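Local coordinates for putative outer membrane lipoprotein (Salmonella typhimurium LT2, PDB 2RD1) that is of unknown function but is probably attached by a lipid anchor to the outer membrane and carries a small beta domain of the SH3 clan, at residues T3-T8 with G19-D24. Residues are numbered along the deposited sequence; the frame is centred on the assembly and turned at random.
Sequences TNYVMT and GKPQLD
Y5 lays one face of its ring against K20, where the chain of this small all-beta domain of the DUF903 family, which belongs to the SH3 clan, leaves strand 14-18, in one antiparallel sheet, for strand 22-24 in the other. The CB of K20 sits over the ring, 3.8 Å from the centroid of Y5 and displaced toward its rim, a CH-pi contact. CG, anti to the backbone N (chi1 177°), lies 3.7 Å from Y5 CZ; the extended chain then brings CD to 3.6 Å from Y5 OH and carries NZ away from strand 4-9. Lysine suits this exposed place because its methylenes cover an aromatic face while its charged end leads away. G19 N donates to T3 O at 2.6 Å, nearly straight and from above the carbonyl plane. Glycine suits this position: with phi at 82° a CB would run into the carbonyl oxygen of the residue before. P21, buried and also touching L50 and Y32, presents a compact apolar ring to strand 4-9; its CD meets Y5 CB at 4.1 Å. M7, present as selenomethionine, is a flexible apolar chain suited to its buried place; its chi3 of -82° turns CE to P21 CG, 4.0 Å away.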
ATOM      1  N   THR A   3      -6.583   3.121   9.001  1.00 47.60           N
ATOM      2  CA  THR A   3      -7.571   2.295   8.247  1.00 48.25           C
ATOM      3  C   THR A   3      -7.219   2.318   6.762  1.00 46.63           C
ATOM      4  O   THR A   3      -7.382   1.324   6.053  1.00 49.55           O
ATOM      5  CB  THR A   3      -9.012   2.833   8.404  1.00 53.10           C
ATOM      6  OG1 THR A   3      -9.155   3.476   9.676  1.00 55.14           O
ATOM      7  CG2 THR A   3     -10.014   1.693   8.314  1.00 53.34           C
ATOM      8  N   ASN A   4      -6.743   3.463   6.291  1.00 32.58           N
ATOM      9  CA  ASN A   4      -6.362   3.601   4.891  1.00 29.26           C
ATOM     10  C   ASN A   4      -4.912   4.012   4.753  1.00 27.58           C
ATOM     11  O   ASN A   4      -4.404   4.835   5.512  1.00 28.23           O
ATOM     12  CB  ASN A   4      -7.233   4.643   4.192  1.00 29.26           C
ATOM     13  CG  ASN A   4      -8.552   4.075   3.697  1.00 29.28           C
ATOM     14  OD1 ASN A   4      -9.511   4.815   3.483  1.00 27.87           O
ATOM     15  ND2 ASN A   4      -8.601   2.766   3.499  1.00 30.75           N
ATOM     16  N   TYR A   5      -4.247   3.413   3.779  1.00 25.88           N
ATOM     17  CA  TYR A   5      -2.865   3.722   3.489  1.00 23.80           C
ATOM     18  C   TYR A   5      -2.841   3.979   2.005  1.00 24.08           C
ATOM     19  O   TYR A   5      -3.667   3.435   1.264  1.00 22.32           O
ATOM     20  CB  TYR A   5      -1.943   2.544   3.796  1.00 26.54           C
ATOM     21  CG  TYR A   5      -1.410   2.511   5.213  1.00 26.48           C
ATOM     22  CD1 TYR A   5      -2.238   2.211   6.286  1.00 27.71           C
ATOM     23  CD2 TYR A   5      -0.070   2.772   5.472  1.00 27.15           C
ATOM     24  CE1 TYR A   5      -1.741   2.168   7.594  1.00 27.57           C
ATOM     25  CE2 TYR A   5       0.439   2.733   6.767  1.00 29.69           C
ATOM     26  CZ  TYR A   5      -0.403   2.431   7.825  1.00 30.85           C
ATOM     27  OH  TYR A   5       0.109   2.389   9.103  1.00 34.89           O
ATOM     28  N   VAL A   6      -1.920   4.835   1.578  1.00 22.99           N
ATOM     29  CA  VAL A   6      -1.773   5.144   0.172  1.00 21.07           C
ATOM     30  C   VAL A   6      -0.402   4.655  -0.244  1.00 21.83           C
ATOM     31  O   VAL A   6       0.624   5.050   0.319  1.00 19.51           O
ATOM     32  CB  VAL A   6      -1.885   6.647  -0.102  1.00 20.55           C
ATOM     33  CG1 VAL A   6      -1.569   6.931  -1.567  1.00 17.44           C
ATOM     34  CG2 VAL A   6      -3.277   7.122   0.250  1.00 18.96           C
HETATM   35  N   MSE A   7      -0.413   3.776  -1.234  1.00 23.56           N
HETATM   36  CA  MSE A   7       0.783   3.168  -1.776  1.00 25.71           C
HETATM   37  C   MSE A   7       1.136   3.806  -3.108  1.00 24.49           C
HETATM   38  O   MSE A   7       0.278   3.962  -3.973  1.00 24.81           O
HETATM   39  CB  MSE A   7       0.528   1.675  -1.981  1.00 40.01           C
HETATM   40  CG  MSE A   7       1.661   0.907  -2.632  1.00 48.09           C
HETATM   41 SE   MSE A   7       1.134  -0.930  -2.993  1.00 63.29          SE
HETATM   42  CE  MSE A   7       1.449  -1.676  -1.245  1.00 54.96           C
ATOM     43  N   THR A   8       2.397   4.180  -3.264  1.00 22.94           N
ATOM     44  CA  THR A   8       2.865   4.760  -4.511  1.00 22.86           C
ATOM     45  C   THR A   8       3.840   3.762  -5.119  1.00 23.13           C
ATOM     46  O   THR A   8       4.786   3.329  -4.462  1.00 23.01           O
ATOM     47  CB  THR A   8       3.576   6.092  -4.279  1.00 27.19           C
ATOM     48  OG1 THR A   8       2.655   7.010  -3.678  1.00 30.34           O
ATOM     49  CG2 THR A   8       4.056   6.679  -5.606  1.00 28.42           C
ATOM     50  N   GLY A  19      -6.137  -0.938   5.603  1.00 31.47           N
ATOM     51  CA  GLY A  19      -5.177  -1.472   6.553  1.00 32.83           C
ATOM     52  C   GLY A  19      -3.763  -1.324   6.015  1.00 32.50           C
ATOM     53  O   GLY A  19      -3.576  -1.086   4.823  1.00 30.31           O
ATOM     54  N   LYS A  20      -2.767  -1.461   6.886  1.00 34.73           N
ATOM     55  CA  LYS A  20      -1.368  -1.337   6.485  1.00 34.75           C
ATOM     56  C   LYS A  20      -0.862  -2.582   5.765  1.00 34.42           C
ATOM     57  O   LYS A  20      -0.960  -3.689   6.286  1.00 34.70           O
ATOM     58  CB  LYS A  20      -0.486  -1.077   7.712  1.00 41.96           C
ATOM     59  CG  LYS A  20       1.014  -1.006   7.406  1.00 44.19           C
ATOM     60  CD  LYS A  20       1.853  -0.768   8.670  1.00 44.85           C
ATOM     61  CE  LYS A  20       3.314  -0.486   8.302  1.00 46.03           C
ATOM     62  NZ  LYS A  20       4.173  -0.203   9.491  1.00 45.88           N
ATOM     63  N   PRO A  21      -0.312  -2.414   4.555  1.00 30.73           N
ATOM     64  CA  PRO A  21       0.207  -3.549   3.789  1.00 32.73           C
ATOM     65  C   PRO A  21       1.302  -4.268   4.568  1.00 35.54           C
ATOM     66  O   PRO A  21       2.006  -3.651   5.366  1.00 36.67           O
ATOM     67  CB  PRO A  21       0.720  -2.892   2.508  1.00 27.78           C
ATOM     68  CG  PRO A  21      -0.226  -1.737   2.335  1.00 26.68           C
ATOM     69  CD  PRO A  21      -0.282  -1.183   3.744  1.00 26.65           C
ATOM     70  N   GLN A  22       1.443  -5.571   4.342  1.00 29.84           N
ATOM     71  CA  GLN A  22       2.445  -6.353   5.056  1.00 33.82           C
ATOM     72  C   GLN A  22       3.566  -6.807   4.137  1.00 36.65           C
ATOM     73  O   GLN A  22       3.330  -7.233   3.009  1.00 35.95           O
ATOM     74  CB  GLN A  22       1.783  -7.561   5.721  1.00 49.83           C
ATOM     75  CG  GLN A  22       0.707  -7.184   6.732  1.00 52.30           C
ATOM     76  CD  GLN A  22       1.263  -6.426   7.923  1.00 53.16           C
ATOM     77  OE1 GLN A  22       2.053  -6.964   8.698  1.00 54.84           O
ATOM     78  NE2 GLN A  22       0.858  -5.167   8.071  1.00 53.30           N
ATOM     79  N   LEU A  23       4.791  -6.719   4.640  1.00 43.41           N
ATOM     80  CA  LEU A  23       5.971  -7.091   3.874  1.00 48.03           C
ATOM     81  C   LEU A  23       6.658  -8.364   4.371  1.00 50.91           C
ATOM     82  O   LEU A  23       6.931  -8.507   5.560  1.00 50.96           O
ATOM     83  CB  LEU A  23       6.955  -5.915   3.884  1.00 59.75           C
ATOM     84  CG  LEU A  23       8.434  -6.091   3.526  1.00 61.14           C
ATOM     85  CD1 LEU A  23       8.602  -6.795   2.190  1.00 60.52           C
ATOM     86  CD2 LEU A  23       9.084  -4.716   3.493  1.00 61.10           C
ATOM     87  N   ASP A  24       6.922  -9.285   3.449  1.00 76.61           N
ATOM     88  CA  ASP A  24       7.602 -10.540   3.767  1.00 80.83           C
ATOM     89  C   ASP A  24       9.032 -10.471   3.255  1.00 82.12           C
ATOM     90  O   ASP A  24       9.271 -10.546   2.051  1.00 82.59           O
ATOM     91  CB  ASP A  24       6.892 -11.729   3.113  1.00106.28           C
ATOM     92  CG  ASP A  24       5.958 -12.453   4.067  1.00109.40           C
ATOM     93  OD1 ASP A  24       6.448 -12.982   5.090  1.00110.92           O
ATOM     94  OD2 ASP A  24       4.739 -12.489   3.795  1.00110.71           O
TER